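Local coordinates for protein ATP-dependent RNA helicase HrpB (Escherichia coli, PDB 6EUD) that hydrolyses ATP as a DExH-box RNA helicase of the DEAH/RHA group and binds single-stranded RNA, at residues Q572-E577 against E608-Q613; W588-I593 against V598-L603. One frame throughout, in Å; residues are numbered along the deposited sequence.

Overall arrangement
Contact 2 lies within the connector region, whereas contact 1 joins a connector strand to helix 608-622, which follows in the chain; both are far from the ATP-binding and DEFH-box residues. Contact 2 pairs the second and third strands of a three-stranded antiparallel sheet and lies at the surface; contact 1, partly buried, sets the first strand of that sheet against the helix. Their centres are about 12 Å apart, and Arg589 joins them through salt bridges to Asp574 and Glu610. The chemistry follows the place: backbone hydrogen bonds and aligned side chains between the strands, a water bridge and a small apolar touch between strand and helix.

Contact 1 of 2, residues Q572-E577 against E608-Q613; sequences QSDTVE and EDELHQ
Asp574 and Glu610 meet through a water molecule where the edge strand 571-579 of a three-stranded antiparallel sheet passes the first turns of helix 608-622. The water donates one hydrogen to Asp574 OD2, 3.0 Å away, and the other to Glu610 O at 2.9 Å, so it bridges a carboxylate and a backbone carbonyl that could not bond to each other directly. The axes of the two segments cross at -68° and approach to 7.7 Å, and the water spans part of that distance. Further along, Val576 CG2 reaches Leu611 CD1 at 4.4 Å, a light apolar touch; the branched valine suits a strand, while the longer leucine, whose CB points away from the strand, sends its end back toward it, CG anti to the backbone N (chi1 -180°).

The two acids would be poor neighbours alone, with Asp574 OD2 4.5 Å from Glu610 OE2. Arg589, on the middle strand, forms salt bridges from NE to Asp574 OD1 and from NH2 to Glu610 OE2, and probably offsets much of their repulsion. Farther out, Asn617 of the same helix gives a hydrogen bond from its ND2 to Asp574 O, and Gln613 turns its amide to Glu665. At the helix start, Glu610 N donates a hydrogen bond to Ser607 OG.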
loop_
_atom_site.group_PDB
_atom_site.type_symbol
_atom_site.label_atom_id
_atom_site.label_comp_id
_atom_site.label_asym_id
_atom_site.label_seq_id
_atom_site.Cartn_x
_atom_site.Cartn_y
_atom_site.Cartn_z
ATOM N N GLN A 572 -26.494 -5.341 13.093
ATOM C CA GLN A 572 -27.725 -6.043 12.746
ATOM C C GLN A 572 -28.089 -5.793 11.283
ATOM O O GLN A 572 -27.956 -4.671 10.780
ATOM C CB GLN A 572 -28.849 -5.571 13.660
ATOM C CG GLN A 572 -30.093 -6.429 13.713
ATOM C CD GLN A 572 -31.132 -5.844 14.662
ATOM O OE1 GLN A 572 -31.816 -6.570 15.373
ATOM N NE2 GLN A 572 -31.257 -4.518 14.664
ATOM N N SER A 573 -28.561 -6.831 10.603
ATOM C CA SER A 573 -28.861 -6.732 9.176
ATOM C C SER A 573 -30.014 -7.645 8.775
ATOM O O SER A 573 -29.894 -8.871 8.826
ATOM C CB SER A 573 -27.624 -7.079 8.359
ATOM O OG SER A 573 -27.878 -6.994 6.977
ATOM N N ASP A 574 -31.133 -7.044 8.384
ATOM C CA ASP A 574 -32.318 -7.802 7.990
ATOM C C ASP A 574 -32.387 -7.981 6.473
ATOM O O ASP A 574 -31.894 -7.147 5.707
ATOM C CB ASP A 574 -33.584 -7.114 8.502
ATOM C CG ASP A 574 -33.564 -6.900 10.007
ATOM O OD1 ASP A 574 -32.897 -7.687 10.715
ATOM O OD2 ASP A 574 -34.216 -5.944 10.483
ATOM N N THR A 575 -32.985 -9.081 6.034
ATOM C CA THR A 575 -33.095 -9.345 4.610
ATOM C C THR A 575 -34.452 -9.916 4.260
ATOM O O THR A 575 -34.908 -10.881 4.877
ATOM C CB THR A 575 -32.009 -10.322 4.120
ATOM O OG1 THR A 575 -30.718 -9.805 4.446
ATOM C CG2 THR A 575 -32.088 -10.502 2.613
ATOM N N VAL A 576 -35.110 -9.313 3.275
ATOM C CA VAL A 576 -36.338 -9.892 2.739
ATOM C C VAL A 576 -36.215 -9.971 1.227
ATOM O O VAL A 576 -35.798 -9.013 0.576
ATOM C CB VAL A 576 -37.596 -9.089 3.138
ATOM C CG1 VAL A 576 -38.808 -9.643 2.437
ATOM C CG2 VAL A 576 -37.818 -9.165 4.620
ATOM N N GLU A 577 -36.558 -11.130 0.678
ATOM C CA GLU A 577 -36.448 -11.382 -0.755
ATOM C C GLU A 577 -37.242 -12.631 -1.110
ATOM O O GLU A 577 -37.693 -13.361 -0.221
ATOM C CB GLU A 577 -34.994 -11.566 -1.159
ATOM C CG GLU A 577 -34.396 -12.814 -0.542
ATOM C CD GLU A 577 -32.899 -12.776 -0.515
ATOM O OE1 GLU A 577 -32.277 -13.854 -0.594
ATOM O OE2 GLU A 577 -32.347 -11.662 -0.413
ATOM N N GLU A 608 -41.603 -0.381 9.600
ATOM C CA GLU A 608 -41.608 -0.211 8.159
ATOM C C GLU A 608 -40.310 0.335 7.630
ATOM O O GLU A 608 -39.941 0.050 6.497
ATOM C CB GLU A 608 -42.753 0.671 7.718
ATOM C CG GLU A 608 -44.058 -0.033 7.927
ATOM C CD GLU A 608 -44.631 -0.487 6.624
ATOM O OE1 GLU A 608 -44.433 0.232 5.623
ATOM O OE2 GLU A 608 -45.251 -1.572 6.595
ATOM N N ASP A 609 -39.611 1.108 8.450
ATOM C CA ASP A 609 -38.274 1.546 8.102
ATOM C C ASP A 609 -37.367 0.322 8.066
ATOM O O ASP A 609 -36.435 0.257 7.265
ATOM C CB ASP A 609 -37.771 2.586 9.102
ATOM C CG ASP A 609 -38.576 3.871 9.059
ATOM O OD1 ASP A 609 -39.714 3.845 8.543
ATOM O OD2 ASP A 609 -38.087 4.899 9.569
ATOM N N GLU A 610 -37.654 -0.653 8.929
ATOM C CA GLU A 610 -36.898 -1.904 8.957
ATOM C C GLU A 610 -37.169 -2.750 7.712
ATOM O O GLU A 610 -36.242 -3.266 7.071
ATOM C CB GLU A 610 -37.228 -2.704 10.215
ATOM C CG GLU A 610 -36.399 -2.301 11.414
ATOM C CD GLU A 610 -36.722 -3.105 12.660
ATOM O OE1 GLU A 610 -37.818 -3.699 12.731
ATOM O OE2 GLU A 610 -35.861 -3.146 13.565
ATOM N N LEU A 611 -38.446 -2.874 7.374
ATOM C CA LEU A 611 -38.874 -3.661 6.228
ATOM C C LEU A 611 -38.261 -3.142 4.929
ATOM O O LEU A 611 -37.749 -3.920 4.116
ATOM C CB LEU A 611 -40.400 -3.653 6.126
ATOM C CG LEU A 611 -40.982 -4.443 4.967
ATOM C CD1 LEU A 611 -40.772 -5.933 5.198
ATOM C CD2 LEU A 611 -42.449 -4.102 4.789
ATOM N N HIS A 612 -38.315 -1.830 4.737
ATOM C CA HIS A 612 -37.772 -1.233 3.536
ATOM C C HIS A 612 -36.292 -1.502 3.440
ATOM O O HIS A 612 -35.772 -1.826 2.366
ATOM C CB HIS A 612 -38.048 0.258 3.518
ATOM C CG HIS A 612 -39.500 0.580 3.476
ATOM N ND1 HIS A 612 -40.021 1.747 3.985
ATOM C CD2 HIS A 612 -40.548 -0.122 2.986
ATOM C CE1 HIS A 612 -41.332 1.750 3.812
ATOM N NE2 HIS A 612 -41.677 0.629 3.206
ATOM N N GLN A 613 -35.618 -1.385 4.574
ATOM C CA GLN A 613 -34.198 -1.644 4.619
ATOM C C GLN A 613 -33.935 -3.115 4.284
ATOM O O GLN A 613 -33.028 -3.424 3.497
ATOM C CB GLN A 613 -33.618 -1.274 5.987
ATOM C CG GLN A 613 -32.084 -1.328 6.038
ATOM C CD GLN A 613 -31.406 -0.292 5.108
ATOM O OE1 GLN A 613 -31.844 0.860 5.018
ATOM N NE2 GLN A 613 -30.340 -0.712 4.418
HETATM O O HOH W 1 -33.791 -3.697 8.545
#

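Contact 2 of 2, residues W588-I593 against V598-L603; sequences WRRLQI and VKVQPL
Leu591 O receives two backbone N-H groups, from Val598 N at 2.8 Å and, weakly, from Lys599 N at 3.4 Å. Two residues therefore face a single one, which makes a classic beta bulge. Beyond it the pairing is regular: Arg589 and Gln601 form a hydrogen-bonded antiparallel pair, Arg589 N giving Gln601 O a bond of 2.6 Å and Gln601 N returning one to Arg589 O.

On the face carrying Arg589, Leu591, Lys599 and Gln601, long side chains run alongside each other. Gln601 CG lies between the backbone N and the carbonyl carbon (chi1 51°), which brings it to 3.7 Å from Arg589 CB; its extended chain then follows the arginine methylenes, with the amide plane 89° from the guanidinium. A serine in place of Gln601 would probably open a gap beside the arginine CB, CG and CD, while the charged end would keep its acids. Leu603 CD1 lies over one face of that guanidinium, itself held by Asp574 and Glu610. Leucine has no polar atoms in its side chain, so it can lie against the flat face while the N-H groups at the rim go to the acids. Lys599 similarly lends its aliphatic CE to Leu591 CD1, leaving a charged end suited to an exposed position.

On the other face, Val600 CG1 meets Arg590 CG at 3.8 Å. Trp588 CD1 comes over one face of the Arg590 guanidinium, toward its rim, with Val600 CG1 4.3 Å from that CD1. The bulge turns Val598 out of extended geometry (psi -37°), yet its CG2 still packs on Ile593 CG1 at 3.5 Å. Together these pairings form an antiparallel beta hairpin with a classic bulge close to its turn.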
loop_
_atom_site.group_PDB
_atom_site.type_symbol
_atom_site.label_atom_id
_atom_site.label_comp_id
_atom_site.label_asym_id
_atom_site.label_seq_id
_atom_site.Cartn_x
_atom_site.Cartn_y
_atom_site.Cartn_z
ATOM N N TRP A 588 -35.028 -13.139 7.051
ATOM C CA TRP A 588 -34.239 -13.434 8.228
ATOM C C TRP A 588 -33.580 -12.176 8.791
ATOM O O TRP A 588 -33.431 -11.164 8.093
ATOM C CB TRP A 588 -33.197 -14.524 7.899
ATOM C CG TRP A 588 -32.086 -14.111 6.954
ATOM C CD1 TRP A 588 -30.851 -13.639 7.304
ATOM C CD2 TRP A 588 -32.107 -14.148 5.518
ATOM N NE1 TRP A 588 -30.106 -13.371 6.179
ATOM C CE2 TRP A 588 -30.849 -13.678 5.070
ATOM C CE3 TRP A 588 -33.059 -14.531 4.569
ATOM C CZ2 TRP A 588 -30.526 -13.575 3.714
ATOM C CZ3 TRP A 588 -32.734 -14.427 3.218
ATOM C CH2 TRP A 588 -31.477 -13.953 2.808
ATOM N N ARG A 589 -33.231 -12.240 10.075
ATOM C CA ARG A 589 -32.376 -11.238 10.716
ATOM C C ARG A 589 -31.017 -11.868 11.033
ATOM O O ARG A 589 -30.961 -12.956 11.630
ATOM C CB ARG A 589 -33.032 -10.690 11.987
ATOM C CG ARG A 589 -32.100 -9.917 12.904
ATOM C CD ARG A 589 -32.902 -9.058 13.862
ATOM N NE ARG A 589 -33.487 -7.910 13.174
ATOM C CZ ARG A 589 -34.394 -7.090 13.701
ATOM N NH1 ARG A 589 -34.845 -7.286 14.929
ATOM N NH2 ARG A 589 -34.861 -6.075 12.987
ATOM N N ARG A 590 -29.939 -11.198 10.607
ATOM C CA ARG A 590 -28.580 -11.669 10.857
ATOM C C ARG A 590 -27.815 -10.729 11.801
ATOM O O ARG A 590 -27.667 -9.530 11.525
ATOM C CB ARG A 590 -27.820 -11.825 9.533
ATOM C CG ARG A 590 -26.478 -12.556 9.655
ATOM C CD ARG A 590 -25.533 -12.279 8.485
ATOM N NE ARG A 590 -26.217 -12.364 7.197
ATOM C CZ ARG A 590 -26.377 -13.482 6.487
ATOM N NH1 ARG A 590 -25.902 -14.643 6.928
ATOM N NH2 ARG A 590 -27.019 -13.437 5.326
ATOM N N LEU A 591 -27.348 -11.265 12.924
ATOM C CA LEU A 591 -26.390 -10.530 13.744
ATOM C C LEU A 591 -24.980 -10.874 13.257
ATOM O O LEU A 591 -24.660 -12.090 13.089
ATOM C CB LEU A 591 -26.574 -10.872 15.221
ATOM C CG LEU A 591 -27.966 -10.494 15.747
ATOM C CD1 LEU A 591 -28.124 -10.748 17.253
ATOM C CD2 LEU A 591 -28.227 -9.048 15.406
ATOM N N GLN A 592 -24.135 -9.870 12.975
ATOM C CA GLN A 592 -22.862 -10.312 12.420
ATOM C C GLN A 592 -21.727 -9.503 13.149
ATOM O O GLN A 592 -21.916 -8.378 13.665
ATOM C CB GLN A 592 -22.820 -10.101 10.908
ATOM C CG GLN A 592 -22.950 -8.598 10.576
ATOM C CD GLN A 592 -23.669 -8.305 9.269
ATOM O OE1 GLN A 592 -23.094 -8.336 8.176
ATOM N NE2 GLN A 592 -24.915 -7.757 9.436
ATOM N N ILE A 593 -20.571 -10.126 13.302
ATOM C CA ILE A 593 -19.376 -9.415 13.703
ATOM C C ILE A 593 -18.489 -9.308 12.476
ATOM O O ILE A 593 -17.838 -10.276 12.084
ATOM C CB ILE A 593 -18.648 -10.126 14.836
ATOM C CG1 ILE A 593 -19.552 -10.230 16.068
ATOM C CG2 ILE A 593 -17.437 -9.348 15.192
ATOM C CD1 ILE A 593 -18.944 -10.977 17.188
ATOM N N VAL A 598 -23.042 -14.417 13.364
ATOM C CA VAL A 598 -23.047 -14.873 14.751
ATOM C C VAL A 598 -24.362 -15.577 15.048
ATOM O O VAL A 598 -24.406 -16.582 15.769
ATOM C CB VAL A 598 -22.834 -13.705 15.728
ATOM C CG1 VAL A 598 -23.032 -14.155 17.172
ATOM C CG2 VAL A 598 -21.454 -13.132 15.544
ATOM N N LYS A 599 -25.431 -15.047 14.467
ATOM C CA LYS A 599 -26.743 -15.630 14.639
ATOM C C LYS A 599 -27.635 -15.274 13.457
ATOM O O LYS A 599 -27.534 -14.182 12.896
ATOM C CB LYS A 599 -27.369 -15.157 15.954
ATOM C CG LYS A 599 -28.531 -16.015 16.401
ATOM C CD LYS A 599 -29.122 -15.550 17.723
ATOM C CE LYS A 599 -29.864 -14.234 17.572
ATOM N NZ LYS A 599 -30.623 -13.902 18.814
ATOM N N VAL A 600 -28.489 -16.213 13.069
ATOM C CA VAL A 600 -29.537 -15.943 12.100
ATOM C C VAL A 600 -30.873 -16.338 12.707
ATOM O O VAL A 600 -31.010 -17.409 13.292
ATOM C CB VAL A 600 -29.308 -16.685 10.766
ATOM C CG1 VAL A 600 -28.337 -15.917 9.901
ATOM C CG2 VAL A 600 -28.800 -18.077 11.005
ATOM N N GLN A 601 -31.852 -15.453 12.584
ATOM C CA GLN A 601 -33.155 -15.677 13.187
ATOM C C GLN A 601 -34.255 -15.251 12.236
ATOM O O GLN A 601 -34.033 -14.402 11.378
ATOM C CB GLN A 601 -33.266 -14.920 14.517
ATOM C CG GLN A 601 -32.885 -13.438 14.446
ATOM C CD GLN A 601 -33.009 -12.726 15.795
ATOM O OE1 GLN A 601 -32.088 -12.029 16.232
ATOM N NE2 GLN A 601 -34.152 -12.893 16.452
ATOM N N PRO A 602 -35.447 -15.853 12.375
ATOM C CA PRO A 602 -36.579 -15.414 11.552
ATOM C C PRO A 602 -36.961 -13.974 11.865
ATOM O O PRO A 602 -36.962 -13.557 13.022
ATOM C CB PRO A 602 -37.697 -16.392 11.930
ATOM C CG PRO A 602 -37.284 -16.978 13.234
ATOM C CD PRO A 602 -35.795 -17.010 13.220
ATOM N N LEU A 603 -37.260 -13.214 10.822
ATOM C CA LEU A 603 -37.592 -11.810 10.992
ATOM C C LEU A 603 -38.923 -11.647 11.726
ATOM O O LEU A 603 -39.982 -12.029 11.213
ATOM C CB LEU A 603 -37.634 -11.108 9.628
ATOM C CG LEU A 603 -37.507 -9.584 9.591
ATOM C CD1 LEU A 603 -36.232 -9.118 10.263
ATOM C CD2 LEU A 603 -37.537 -9.105 8.167
#